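Local atomic coordinates of Ice-binding protein (Colwellia, PDB entry 3WP9), a protein that binds to the surface of ice crystals, inhibiting their growth and ice recrystallization. Residues I22-P27 with L44-E50; L8-F14 with L74-D80; Q146-V152 with G174-E180; S28-V34 with E50-Y56. All coordinates share one frame. Residue numbers count along the deposited sequence, not the author numbering.

Contact 1. Residues I22-P27 with L44-E50; sequences ITDVYP and LLLNCDE
The extended segment 22-25 and the irregular segment 44-50 run alongside each other in the same direction, with CA atoms 4.8 Å apart at I22 and L44, 5.2 Å at T23 and L45 and 5.9 Å at D24 and L46. They are joined by a single bridge, in which L45 N donates to I22 O (2.8 Å). Beyond it the backbones diverge, and a water takes over, donating to D24 O (2.7 Å) and L45 O (2.8 Å). Residues 48-50 form a short 3-10 segment, overlapped at its start by an Asx turn in which N47 OD1 accepts from D49 N (3.0 Å); E50 OE2 accepts from N47 N (2.7 Å). A cis peptide precedes P27. Y26 (chi1 t) reaches across so that its OH donates to D49 OD1 (3.3 Å). On the inner side, I22 CD1 meets L44 CG (4.1 Å) and I22 CG2 meets L46 CD1 (4.0 Å). D24 OD1 bonds S28. Strand 22-25 also pairs with strand 207-210, so this is neighbouring-coil packing at one end of a right-handed beta-helix.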
loop_
_atom_site.group_PDB
_atom_site.type_symbol
_atom_site.label_atom_id
_atom_site.label_comp_id
_atom_site.label_asym_id
_atom_site.label_seq_id
_atom_site.Cartn_x
_atom_site.Cartn_y
_atom_site.Cartn_z
ATOM N N ILE A 22 -5.657 -11.166 6.635
ATOM C CA ILE A 22 -5.724 -10.856 5.193
ATOM C C ILE A 22 -6.843 -11.718 4.613
ATOM O O ILE A 22 -6.833 -12.960 4.760
ATOM C CB ILE A 22 -4.408 -11.174 4.458
ATOM C CG1 ILE A 22 -3.196 -10.395 4.999
ATOM C CG2 ILE A 22 -4.621 -10.968 2.987
ATOM C CD1 ILE A 22 -1.915 -10.815 4.282
ATOM N N THR A 23 -7.850 -11.073 3.974
ATOM C CA THR A 23 -8.967 -11.846 3.401
ATOM C C THR A 23 -8.864 -11.830 1.872
ATOM O O THR A 23 -8.252 -10.911 1.277
ATOM C CB THR A 23 -10.378 -11.364 3.797
ATOM O OG1 THR A 23 -10.611 -10.086 3.265
ATOM C CG2 THR A 23 -10.546 -11.225 5.287
ATOM N N ASP A 24 -9.479 -12.796 1.232
ATOM C CA ASP A 24 -9.408 -12.867 -0.181
ATOM C C ASP A 24 -10.593 -13.552 -0.847
ATOM O O ASP A 24 -11.013 -14.658 -0.437
ATOM C CB ASP A 24 -8.150 -13.666 -0.519
ATOM C CG ASP A 24 -7.958 -13.866 -2.053
ATOM O OD1 ASP A 24 -7.763 -12.881 -2.779
ATOM O OD2 ASP A 24 -7.962 -15.026 -2.534
ATOM N N VAL A 25 -11.054 -12.961 -1.943
ATOM C CA VAL A 25 -12.001 -13.592 -2.846
ATOM C C VAL A 25 -11.158 -14.078 -4.013
ATOM O O VAL A 25 -10.614 -13.301 -4.760
ATOM C CB VAL A 25 -13.104 -12.606 -3.326
ATOM C CG1 VAL A 25 -13.969 -13.289 -4.374
ATOM C CG2 VAL A 25 -13.948 -12.048 -2.133
ATOM N N TYR A 26 -10.991 -15.406 -4.054
ATOM C CA TYR A 26 -10.109 -16.142 -4.979
ATOM C C TYR A 26 -10.614 -15.982 -6.425
ATOM O O TYR A 26 -11.818 -15.912 -6.675
ATOM C CB TYR A 26 -10.194 -17.627 -4.577
ATOM C CG TYR A 26 -9.259 -18.565 -5.272
ATOM C CD1 TYR A 26 -7.993 -18.839 -4.725
ATOM C CD2 TYR A 26 -9.636 -19.216 -6.451
ATOM C CE1 TYR A 26 -7.089 -19.714 -5.339
ATOM C CE2 TYR A 26 -8.744 -20.102 -7.079
ATOM C CZ TYR A 26 -7.470 -20.328 -6.536
ATOM O OH TYR A 26 -6.570 -21.185 -7.157
ATOM N N PRO A 27 -9.711 -15.937 -7.393
ATOM C CA PRO A 27 -8.241 -15.974 -7.201
ATOM C C PRO A 27 -7.558 -14.606 -7.347
ATOM O O PRO A 27 -7.947 -13.820 -8.213
ATOM C CB PRO A 27 -7.793 -16.823 -8.413
ATOM C CG PRO A 27 -8.709 -16.406 -9.527
ATOM C CD PRO A 27 -10.089 -16.142 -8.805
ATOM N N LEU A 44 -4.901 -15.461 8.163
ATOM C CA LEU A 44 -4.309 -15.179 6.810
ATOM C C LEU A 44 -4.970 -16.127 5.847
ATOM O O LEU A 44 -4.671 -17.318 5.820
ATOM C CB LEU A 44 -2.769 -15.370 6.901
ATOM C CG LEU A 44 -1.949 -14.558 5.894
ATOM C CD1 LEU A 44 -0.470 -14.846 6.239
ATOM C CD2 LEU A 44 -2.216 -14.963 4.435
ATOM N N LEU A 45 -5.969 -15.622 5.098
ATOM C CA LEU A 45 -6.863 -16.478 4.308
ATOM C C LEU A 45 -6.538 -16.385 2.855
ATOM O O LEU A 45 -7.432 -16.234 2.033
ATOM C CB LEU A 45 -8.303 -15.984 4.465
ATOM C CG LEU A 45 -8.787 -15.903 5.918
ATOM C CD1 LEU A 45 -10.185 -15.213 5.934
ATOM C CD2 LEU A 45 -8.751 -17.236 6.641
ATOM N N LEU A 46 -5.268 -16.282 2.490
ATOM C CA LEU A 46 -4.908 -16.545 1.092
ATOM C C LEU A 46 -4.468 -17.998 0.966
ATOM O O LEU A 46 -3.949 -18.616 1.972
ATOM C CB LEU A 46 -3.649 -15.691 0.727
ATOM C CG LEU A 46 -3.871 -14.197 0.396
ATOM C CD1 LEU A 46 -2.613 -13.343 0.520
ATOM C CD2 LEU A 46 -4.344 -14.128 -1.064
ATOM N N ASN A 47 -4.596 -18.506 -0.263
ATOM C CA ASN A 47 -4.235 -19.883 -0.603
ATOM C C ASN A 47 -2.762 -19.830 -1.031
ATOM O O ASN A 47 -2.319 -18.852 -1.560
ATOM C CB ASN A 47 -5.103 -20.458 -1.718
ATOM C CG ASN A 47 -4.884 -21.964 -1.906
ATOM O OD1 ASN A 47 -3.820 -22.415 -2.382
ATOM N ND2 ASN A 47 -5.867 -22.755 -1.493
ATOM N N CYS A 48 -1.993 -20.880 -0.704
ATOM C CA CYS A 48 -0.587 -20.899 -1.037
ATOM C C CYS A 48 -0.389 -20.667 -2.527
ATOM O O CYS A 48 0.593 -20.031 -2.945
ATOM C CB CYS A 48 0.018 -22.214 -0.543
ATOM S SG CYS A 48 0.196 -22.175 1.254
ATOM N N ASP A 49 -1.330 -21.086 -3.350
ATOM C CA ASP A 49 -1.181 -20.876 -4.815
ATOM C C ASP A 49 -1.413 -19.426 -5.280
ATOM O O ASP A 49 -1.181 -19.057 -6.435
ATOM C CB ASP A 49 -2.002 -21.882 -5.632
ATOM C CG ASP A 49 -3.518 -21.882 -5.275
ATOM O OD1 ASP A 49 -4.139 -20.818 -5.031
ATOM O OD2 ASP A 49 -4.119 -22.987 -5.240
ATOM N N GLU A 50 -1.852 -18.576 -4.380
ATOM C CA GLU A 50 -2.041 -17.195 -4.756
ATOM C C GLU A 50 -0.819 -16.302 -4.433
ATOM O O GLU A 50 -0.853 -15.110 -4.778
ATOM C CB GLU A 50 -3.303 -16.595 -4.064
ATOM C CG GLU A 50 -4.559 -17.366 -4.392
ATOM C CD GLU A 50 -5.721 -16.869 -3.571
ATOM O OE1 GLU A 50 -6.453 -15.966 -4.090
ATOM O OE2 GLU A 50 -5.842 -17.318 -2.392
HETATM O O HOH W 1 -10.205 -15.590 2.001
#

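Contact 2. Residues L8-F14 with L74-D80; sequences LGEAGTF and LELAVSD
F14, with chi1 m and chi2 near -90°, packs the tip of its ring on the helix segment 74-80: CE2 lies 3.4 Å from A77 CB and CZ 3.7 Å from L74 CD2. The ring follows a 3-10 turn, residues 10-13, whose start comes closest to the helix, with E10 and A77 CA atoms 4.3 Å apart and those of G9 and D80 5.2 Å apart. The small A77 side chain is consistent with this closeness; E10 CB lies 4.1 Å from A77 CB, and A11 CB in turn lies 3.5 Å from A77 O. Here the chain leading into the first strand of the beta-helix, 14-18, is docked on the long helix 71-89 that flanks the coils, and L74 and A77 also touch L17 of that strand. One hydrogen bond links the segments, from E10 N to D80 OD2 (2.6 Å, 167°), with D80 chi1 m. G9 has positive phi (53°), and a CB there would clash with D80 OD2. Within the turn, T13 OG1 donates to E10 O (2.6 Å).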
loop_
_atom_site.group_PDB
_atom_site.type_symbol
_atom_site.label_atom_id
_atom_site.label_comp_id
_atom_site.label_asym_id
_atom_site.label_seq_id
_atom_site.Cartn_x
_atom_site.Cartn_y
_atom_site.Cartn_z
ATOM N N LEU A 8 11.183 1.904 5.179
ATOM C CA LEU A 8 10.169 0.892 5.574
ATOM C C LEU A 8 10.758 -0.196 6.463
ATOM O O LEU A 8 10.048 -1.010 7.015
ATOM C CB LEU A 8 9.511 0.266 4.298
ATOM C CG LEU A 8 8.854 1.240 3.332
ATOM C CD1 LEU A 8 8.315 0.340 2.193
ATOM C CD2 LEU A 8 7.759 2.054 4.047
ATOM N N GLY A 9 12.076 -0.232 6.658
ATOM C CA GLY A 9 12.603 -1.335 7.452
ATOM C C GLY A 9 12.197 -2.729 6.982
ATOM O O GLY A 9 12.206 -3.011 5.763
ATOM N N GLU A 10 11.841 -3.595 7.945
ATOM C CA GLU A 10 11.546 -5.012 7.666
ATOM C C GLU A 10 10.158 -5.089 6.972
ATOM O O GLU A 10 9.886 -6.088 6.261
ATOM C CB GLU A 10 11.531 -5.846 8.950
ATOM C CG GLU A 10 12.900 -6.072 9.579
ATOM C CD GLU A 10 13.963 -6.505 8.571
ATOM O OE1 GLU A 10 13.688 -7.256 7.614
ATOM O OE2 GLU A 10 15.115 -6.080 8.749
ATOM N N ALA A 11 9.372 -4.004 7.118
ATOM C CA ALA A 11 8.106 -3.896 6.343
ATOM C C ALA A 11 8.324 -3.818 4.836
ATOM O O ALA A 11 7.488 -4.249 4.019
ATOM C CB ALA A 11 7.234 -2.753 6.883
ATOM N N GLY A 12 9.513 -3.372 4.424
ATOM C CA GLY A 12 9.744 -3.189 3.046
ATOM C C GLY A 12 10.010 -4.485 2.300
ATOM O O GLY A 12 10.190 -4.428 1.071
ATOM N N THR A 13 10.045 -5.630 3.006
ATOM C CA THR A 13 10.196 -6.946 2.396
ATOM C C THR A 13 8.820 -7.571 2.129
ATOM O O THR A 13 8.710 -8.616 1.485
ATOM C CB THR A 13 11.030 -7.893 3.238
ATOM O OG1 THR A 13 10.489 -7.960 4.541
ATOM C CG2 THR A 13 12.458 -7.384 3.373
ATOM N N PHE A 14 7.772 -6.878 2.588
ATOM C CA PHE A 14 6.412 -7.414 2.333
ATOM C C PHE A 14 5.656 -6.625 1.275
ATOM O O PHE A 14 5.727 -5.368 1.205
ATOM C CB PHE A 14 5.604 -7.409 3.640
ATOM C CG PHE A 14 6.068 -8.413 4.647
ATOM C CD1 PHE A 14 5.528 -9.714 4.692
ATOM C CD2 PHE A 14 7.103 -8.104 5.547
ATOM C CE1 PHE A 14 5.940 -10.661 5.604
ATOM C CE2 PHE A 14 7.532 -9.049 6.484
ATOM C CZ PHE A 14 6.955 -10.328 6.530
ATOM N N LEU A 74 8.209 -11.196 11.919
ATOM C CA LEU A 74 6.949 -10.442 11.752
ATOM C C LEU A 74 6.807 -9.314 12.730
ATOM O O LEU A 74 6.308 -8.257 12.397
ATOM C CB LEU A 74 5.765 -11.373 11.871
ATOM C CG LEU A 74 5.472 -12.107 10.558
ATOM C CD1 LEU A 74 4.612 -13.308 10.927
ATOM C CD2 LEU A 74 4.866 -11.303 9.416
ATOM N N GLU A 75 7.268 -9.537 13.939
ATOM C CA GLU A 75 7.272 -8.517 14.967
ATOM C C GLU A 75 8.102 -7.314 14.542
ATOM O O GLU A 75 7.651 -6.183 14.718
ATOM C CB GLU A 75 7.898 -9.090 16.227
ATOM C CG GLU A 75 7.670 -8.159 17.413
ATOM C CD GLU A 75 8.294 -8.695 18.688
ATOM O OE1 GLU A 75 8.544 -9.933 18.793
ATOM O OE2 GLU A 75 8.522 -7.870 19.592
ATOM N N LEU A 76 9.289 -7.572 13.961
ATOM C CA LEU A 76 10.139 -6.508 13.438
ATOM C C LEU A 76 9.422 -5.780 12.295
ATOM O O LEU A 76 9.342 -4.556 12.373
ATOM C CB LEU A 76 11.500 -7.016 12.947
ATOM C CG LEU A 76 12.403 -7.619 14.030
ATOM C CD1 LEU A 76 13.693 -8.134 13.358
ATOM C CD2 LEU A 76 12.644 -6.585 15.098
ATOM N N ALA A 77 8.940 -6.510 11.268
ATOM C CA ALA A 77 8.174 -5.895 10.158
ATOM C C ALA A 77 7.025 -5.030 10.623
ATOM O O ALA A 77 6.852 -3.864 10.148
ATOM C CB ALA A 77 7.619 -6.942 9.195
ATOM N N VAL A 78 6.188 -5.578 11.534
ATOM C CA VAL A 78 5.060 -4.763 12.028
ATOM C C VAL A 78 5.501 -3.503 12.747
ATOM O O VAL A 78 4.916 -2.396 12.624
ATOM C CB VAL A 78 4.072 -5.616 12.839
ATOM C CG1 VAL A 78 3.049 -4.719 13.593
ATOM C CG2 VAL A 78 3.350 -6.605 11.932
ATOM N N SER A 79 6.555 -3.650 13.560
ATOM C CA SER A 79 7.195 -2.456 14.200
ATOM C C SER A 79 7.648 -1.404 13.205
ATOM O O SER A 79 7.303 -0.230 13.339
ATOM C CB SER A 79 8.467 -2.924 14.941
ATOM O OG SER A 79 8.028 -3.371 16.191
ATOM N N ASP A 80 8.425 -1.824 12.197
ATOM C CA ASP A 80 8.947 -0.908 11.124
ATOM C C ASP A 80 7.810 -0.283 10.302
ATOM O O ASP A 80 7.928 0.852 9.795
ATOM C CB ASP A 80 9.911 -1.646 10.209
ATOM C CG ASP A 80 11.258 -1.895 10.898
ATOM O OD1 ASP A 80 11.475 -1.188 11.895
ATOM O OD2 ASP A 80 12.025 -2.794 10.424
#

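Contact 3. Residues Q146-V152 with G174-E180; sequences QANAKRV and GTYASFE
Six hydrogen bonds join the segments, four of them between backbones: G174 N to Q146 O (2.8 Å), A149 N to T175 O (2.8 Å), S178 N to K150 O (3.1 Å) and V152 N to S178 O (2.8 Å). The other two use side-chain amides. N148 OD1 (chi1 m) accepts from T175 N (2.9 Å), and Q146, extended with chi1 and chi2 both t, donates through NE2 to S178 O (3.1 Å), which thus receives two donors. The chains run in the same direction, with CA atoms 4.2 Å apart at N148 and G174, 4.4 Å at A149 and A177 and 4.7 Å at the bridged pair R151 and S178. A type II turn from A147 to K150 bends the first segment, closed by K150 N to A147 O (3.2 Å), with A149 at phi 70°. A CB on G174 would clash with N148 OD1. One water links R151 NE to Y176 O; another joins V152 O, S178 OG and E180 OE2, the last also bonded to N198. V152 CG2 packs on F179 CD1 (3.8 Å) and V152 CG1 on E180 CB (3.6 Å), while A177 CB fits 3.1 Å from K150 O. Y176 touches T193, an ice-binding residue by similarity. Stacked turns of successive coils in a right-handed beta-helix look like this, here beside the probable ice-binding site.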
loop_
_atom_site.group_PDB
_atom_site.type_symbol
_atom_site.label_atom_id
_atom_site.label_comp_id
_atom_site.label_asym_id
_atom_site.label_seq_id
_atom_site.Cartn_x
_atom_site.Cartn_y
_atom_site.Cartn_z
ATOM N N GLN A 146 -10.434 5.233 -4.156
ATOM C CA GLN A 146 -10.196 5.301 -5.625
ATOM C C GLN A 146 -11.477 4.729 -6.299
ATOM O O GLN A 146 -11.940 3.616 -5.979
ATOM C CB GLN A 146 -8.989 4.481 -5.971
ATOM C CG GLN A 146 -8.706 4.557 -7.495
ATOM C CD GLN A 146 -7.480 3.821 -7.858
ATOM O OE1 GLN A 146 -7.144 2.768 -7.294
ATOM N NE2 GLN A 146 -6.738 4.379 -8.875
ATOM N N ALA A 147 -12.000 5.477 -7.250
ATOM C CA ALA A 147 -13.224 5.079 -7.973
ATOM C C ALA A 147 -12.959 3.928 -8.952
ATOM O O ALA A 147 -11.804 3.660 -9.373
ATOM C CB ALA A 147 -13.865 6.238 -8.691
ATOM N N ASN A 148 -14.059 3.205 -9.228
ATOM C CA ASN A 148 -13.982 2.083 -10.169
ATOM C C ASN A 148 -13.409 2.559 -11.498
ATOM O O ASN A 148 -13.719 3.670 -11.983
ATOM C CB ASN A 148 -15.421 1.542 -10.424
ATOM C CG ASN A 148 -16.109 1.021 -9.212
ATOM O OD1 ASN A 148 -15.520 0.628 -8.215
ATOM N ND2 ASN A 148 -17.396 0.955 -9.322
ATOM N N ALA A 149 -12.563 1.721 -12.025
ATOM C CA ALA A 149 -12.001 1.913 -13.385
ATOM C C ALA A 149 -11.043 3.069 -13.476
ATOM O O ALA A 149 -10.684 3.501 -14.578
ATOM C CB ALA A 149 -13.118 2.072 -14.424
ATOM N N LYS A 150 -10.620 3.620 -12.317
ATOM C CA LYS A 150 -9.668 4.760 -12.382
ATOM C C LYS A 150 -8.248 4.325 -12.084
ATOM O O LYS A 150 -8.030 3.201 -11.561
ATOM C CB LYS A 150 -10.094 5.939 -11.453
ATOM C CG LYS A 150 -11.507 6.384 -11.756
ATOM C CD LYS A 150 -11.679 6.675 -13.287
ATOM C CE LYS A 150 -13.050 7.258 -13.665
ATOM N NZ LYS A 150 -13.127 7.468 -15.182
ATOM N N ARG A 151 -7.286 5.228 -12.360
ATOM C CA ARG A 151 -5.910 4.861 -12.306
ATOM C C ARG A 151 -4.965 5.887 -11.671
ATOM O O ARG A 151 -5.217 7.075 -11.881
ATOM C CB ARG A 151 -5.385 4.621 -13.775
ATOM C CG ARG A 151 -6.079 3.461 -14.413
ATOM C CD ARG A 151 -5.423 3.056 -15.757
ATOM N NE ARG A 151 -6.213 2.045 -16.403
ATOM C CZ ARG A 151 -5.973 1.626 -17.652
ATOM N NH1 ARG A 151 -4.985 2.215 -18.345
ATOM N NH2 ARG A 151 -6.708 0.652 -18.190
ATOM N N VAL A 152 -3.980 5.400 -10.948
ATOM C CA VAL A 152 -2.830 6.255 -10.612
ATOM C C VAL A 152 -1.828 5.999 -11.739
ATOM O O VAL A 152 -1.444 4.862 -11.958
ATOM C CB VAL A 152 -2.259 5.853 -9.236
ATOM C CG1 VAL A 152 -0.898 6.526 -9.007
ATOM C CG2 VAL A 152 -3.282 6.187 -8.136
ATOM N N GLY A 174 -11.649 0.796 -5.753
ATOM C CA GLY A 174 -12.788 0.296 -6.517
ATOM C C GLY A 174 -12.386 -0.896 -7.397
ATOM O O GLY A 174 -11.371 -1.555 -7.167
ATOM N N THR A 175 -13.290 -1.202 -8.331
ATOM C CA THR A 175 -13.077 -2.363 -9.188
ATOM C C THR A 175 -12.330 -1.972 -10.469
ATOM O O THR A 175 -12.497 -0.899 -10.997
ATOM C CB THR A 175 -14.380 -2.987 -9.600
ATOM O OG1 THR A 175 -15.279 -2.053 -10.223
ATOM C CG2 THR A 175 -15.127 -3.648 -8.324
ATOM N N TYR A 176 -11.586 -2.938 -10.952
ATOM C CA TYR A 176 -10.906 -2.811 -12.261
ATOM C C TYR A 176 -10.090 -1.502 -12.364
ATOM O O TYR A 176 -10.025 -0.841 -13.408
ATOM C CB TYR A 176 -11.907 -3.024 -13.388
ATOM C CG TYR A 176 -12.570 -4.368 -13.283
ATOM C CD1 TYR A 176 -11.852 -5.519 -13.561
ATOM C CD2 TYR A 176 -13.911 -4.470 -12.897
ATOM C CE1 TYR A 176 -12.443 -6.797 -13.447
ATOM C CE2 TYR A 176 -14.513 -5.709 -12.813
ATOM C CZ TYR A 176 -13.788 -6.841 -13.057
ATOM O OH TYR A 176 -14.427 -8.044 -12.976
ATOM N N ALA A 177 -9.465 -1.122 -11.234
ATOM C CA ALA A 177 -8.673 0.078 -11.152
ATOM C C ALA A 177 -7.231 -0.321 -11.163
ATOM O O ALA A 177 -6.879 -1.519 -11.206
ATOM C CB ALA A 177 -9.033 0.824 -9.812
ATOM N N SER A 178 -6.350 0.669 -11.134
ATOM C CA SER A 178 -4.907 0.426 -11.044
ATOM C C SER A 178 -4.285 1.486 -10.121
ATOM O O SER A 178 -4.594 2.711 -10.265
ATOM C CB SER A 178 -4.309 0.581 -12.454
ATOM O OG SER A 178 -2.967 0.156 -12.376
ATOM N N PHE A 179 -3.575 0.955 -9.135
ATOM C CA PHE A 179 -3.065 1.805 -8.078
ATOM C C PHE A 179 -1.558 1.599 -7.937
ATOM O O PHE A 179 -1.033 0.470 -8.092
ATOM C CB PHE A 179 -3.846 1.519 -6.752
ATOM C CG PHE A 179 -3.511 2.501 -5.637
ATOM C CD1 PHE A 179 -4.249 3.663 -5.462
ATOM C CD2 PHE A 179 -2.444 2.197 -4.774
ATOM C CE1 PHE A 179 -3.938 4.547 -4.385
ATOM C CE2 PHE A 179 -2.132 3.061 -3.735
ATOM C CZ PHE A 179 -2.843 4.246 -3.579
ATOM N N GLU A 180 -0.892 2.695 -7.563
ATOM C CA GLU A 180 0.573 2.668 -7.418
ATOM C C GLU A 180 0.976 3.300 -6.091
ATOM O O GLU A 180 0.479 4.385 -5.751
ATOM C CB GLU A 180 1.195 3.600 -8.523
ATOM C CG GLU A 180 0.800 3.231 -9.983
ATOM C CD GLU A 180 1.576 2.052 -10.503
ATOM O OE1 GLU A 180 2.705 1.745 -10.017
ATOM O OE2 GLU A 180 1.054 1.395 -11.418
HETATM O O HOH W 2 -7.569 0.260 -14.723
HETATM O O HOH W 3 -1.371 2.219 -12.436
#

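Contact 4. Residues S28-V34 with E50-Y56; sequences STVTGNV and EVTGAMY
Segments 28-34 and 50-56 run parallel, meeting at a single bridge between V30 and V51 (CA atoms 4.8 Å apart) and at the parallel pair V34 and M55 (4.9 Å). At the first, V30 N donates to E50 O (2.8 Å) and V30 O accepts from T52 N (2.9 Å); at the second, V34 N donates to A54 O (2.9 Å) and V34 O accepts from Y56 N (2.8 Å). Between these regions G32, with phi 144°, turns the chain; its O receives a weak bond from G53 N (3.1 Å). N33 (chi1 m) bridges the bend: OD1 accepts from A54 N (2.9 Å), while ND2 donates to T13 O. S28 N donates to E50 OE1 (2.9 Å), whose modelled position is less certain, E50 OE2 takes N47 N, and S28 OG bonds D24. The inward side is apolar, with V34 CG2 3.6 Å from M55 CG and V34 CG1 4.1 Å from V51 CG1. Side-chain acceptors thus take over where backbone pairing lapses, E50 ahead of strand 29-31 and N33 at the G32 bend, so coil-to-coil bonding continues round the corners.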
loop_
_atom_site.group_PDB
_atom_site.type_symbol
_atom_site.label_atom_id
_atom_site.label_comp_id
_atom_site.label_asym_id
_atom_site.label_seq_id
_atom_site.Cartn_x
_atom_site.Cartn_y
_atom_site.Cartn_z
ATOM N N SER A 28 -6.553 -14.377 -6.522
ATOM C CA SER A 28 -5.737 -13.208 -6.599
ATOM C C SER A 28 -4.359 -13.731 -6.876
ATOM O O SER A 28 -4.137 -14.932 -6.730
ATOM C CB SER A 28 -5.742 -12.486 -5.247
ATOM O OG SER A 28 -6.999 -11.832 -5.164
ATOM N N THR A 29 -3.475 -12.851 -7.284
ATOM C CA THR A 29 -2.066 -13.183 -7.430
ATOM C C THR A 29 -1.268 -12.140 -6.732
ATOM O O THR A 29 -1.434 -10.916 -7.007
ATOM C CB THR A 29 -1.676 -13.120 -8.902
ATOM O OG1 THR A 29 -2.409 -14.117 -9.610
ATOM C CG2 THR A 29 -0.205 -13.475 -9.061
ATOM N N VAL A 30 -0.448 -12.545 -5.782
ATOM C CA VAL A 30 0.379 -11.624 -5.042
ATOM C C VAL A 30 1.831 -12.007 -5.371
ATOM O O VAL A 30 2.205 -13.127 -5.075
ATOM C CB VAL A 30 0.141 -11.715 -3.514
ATOM C CG1 VAL A 30 1.018 -10.738 -2.782
ATOM C CG2 VAL A 30 -1.343 -11.429 -3.248
ATOM N N THR A 31 2.539 -11.131 -6.081
ATOM C CA THR A 31 3.979 -11.411 -6.330
ATOM C C THR A 31 4.781 -10.651 -5.280
ATOM O O THR A 31 4.911 -9.422 -5.407
ATOM C CB THR A 31 4.368 -10.898 -7.726
ATOM O OG1 THR A 31 3.597 -11.577 -8.741
ATOM C CG2 THR A 31 5.851 -11.176 -7.986
ATOM N N GLY A 32 5.277 -11.361 -4.262
ATOM C CA GLY A 32 5.972 -10.817 -3.111
ATOM C C GLY A 32 5.592 -11.656 -1.886
ATOM O O GLY A 32 4.912 -12.672 -2.017
ATOM N N ASN A 33 6.055 -11.244 -0.721
ATOM C CA ASN A 33 5.828 -11.869 0.550
ATOM C C ASN A 33 4.602 -11.256 1.209
ATOM O O ASN A 33 4.306 -10.061 1.066
ATOM C CB ASN A 33 7.046 -11.646 1.437
ATOM C CG ASN A 33 8.314 -12.101 0.747
ATOM O OD1 ASN A 33 8.389 -13.222 0.236
ATOM N ND2 ASN A 33 9.285 -11.206 0.665
ATOM N N VAL A 34 3.912 -12.110 1.950
ATOM C CA VAL A 34 2.784 -11.606 2.775
ATOM C C VAL A 34 2.960 -12.131 4.175
ATOM O O VAL A 34 3.534 -13.238 4.418
ATOM C CB VAL A 34 1.423 -12.113 2.234
ATOM C CG1 VAL A 34 1.325 -11.756 0.725
ATOM C CG2 VAL A 34 1.300 -13.593 2.458
ATOM N N GLU A 50 -1.852 -18.576 -4.380
ATOM C CA GLU A 50 -2.041 -17.195 -4.756
ATOM C C GLU A 50 -0.819 -16.302 -4.433
ATOM O O GLU A 50 -0.853 -15.110 -4.778
ATOM C CB GLU A 50 -3.303 -16.595 -4.064
ATOM C CG GLU A 50 -4.559 -17.366 -4.392
ATOM C CD GLU A 50 -5.721 -16.869 -3.571
ATOM O OE1 GLU A 50 -6.453 -15.966 -4.090
ATOM O OE2 GLU A 50 -5.842 -17.318 -2.392
ATOM N N VAL A 51 0.219 -16.827 -3.768
ATOM C CA VAL A 51 1.348 -16.008 -3.334
ATOM C C VAL A 51 2.615 -16.580 -4.043
ATOM O O VAL A 51 2.898 -17.786 -3.897
ATOM C CB VAL A 51 1.495 -15.987 -1.785
ATOM C CG1 VAL A 51 2.643 -15.105 -1.328
ATOM C CG2 VAL A 51 0.202 -15.432 -1.147
ATOM N N THR A 52 3.301 -15.766 -4.858
ATOM C CA THR A 52 4.605 -16.276 -5.355
ATOM C C THR A 52 5.808 -16.194 -4.429
ATOM O O THR A 52 6.784 -16.926 -4.664
ATOM C CB THR A 52 5.007 -15.629 -6.649
ATOM O OG1 THR A 52 5.244 -14.231 -6.374
ATOM C CG2 THR A 52 3.909 -15.899 -7.738
ATOM N N GLY A 53 5.819 -15.334 -3.424
ATOM C CA GLY A 53 6.834 -15.361 -2.392
ATOM C C GLY A 53 6.499 -16.186 -1.169
ATOM O O GLY A 53 5.891 -17.251 -1.276
ATOM N N ALA A 54 6.927 -15.709 -0.012
ATOM C CA ALA A 54 6.779 -16.426 1.243
ATOM C C ALA A 54 5.546 -15.876 1.932
ATOM O O ALA A 54 5.185 -14.697 1.730
ATOM C CB ALA A 54 7.955 -16.181 2.154
ATOM N N MET A 55 4.960 -16.706 2.767
ATOM C CA MET A 55 3.828 -16.327 3.591
ATOM C C MET A 55 4.244 -16.599 5.014
ATOM O O MET A 55 4.542 -17.776 5.332
ATOM C CB MET A 55 2.639 -17.218 3.211
ATOM C CG MET A 55 1.355 -16.843 3.897
ATOM S SD MET A 55 0.065 -18.076 3.490
ATOM C CE MET A 55 -0.215 -17.731 1.782
ATOM N N TYR A 56 4.288 -15.545 5.861
ATOM C CA TYR A 56 4.722 -15.653 7.191
ATOM C C TYR A 56 3.609 -15.539 8.166
ATOM O O TYR A 56 2.803 -14.564 8.076
ATOM C CB TYR A 56 5.718 -14.509 7.443
ATOM C CG TYR A 56 7.020 -14.728 6.713
ATOM C CD1 TYR A 56 7.918 -15.704 7.143
ATOM C CD2 TYR A 56 7.327 -13.990 5.555
ATOM C CE1 TYR A 56 9.111 -15.934 6.442
ATOM C CE2 TYR A 56 8.523 -14.171 4.877
ATOM C CZ TYR A 56 9.378 -15.163 5.303
ATOM O OH TYR A 56 10.546 -15.359 4.611
#

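In the fold
From the N terminus, contact 2 opens first, at residues 8-14, and closes last among the early three, when helix 71-89 arrives; contacts 1 and 4 both fall within that span. These two cross: 22-27 and 28-34 are consecutive on one coil, and 44-50 runs on into 50-56 on the next, E50 belonging to both. Together they stack the second coil on the first along strands 22-25, 29-31 and 33-36, one in each of the three sheets, and L44 packs on M55 between them. Contact 4 touches contact 2 through T13 with N33, F14 with Y56 and L74 of the helix with Y56, so coils and helix meet there. Contact 3 follows later in the chain, joining two successive coils about 21 Å, centre to centre, from contact 4.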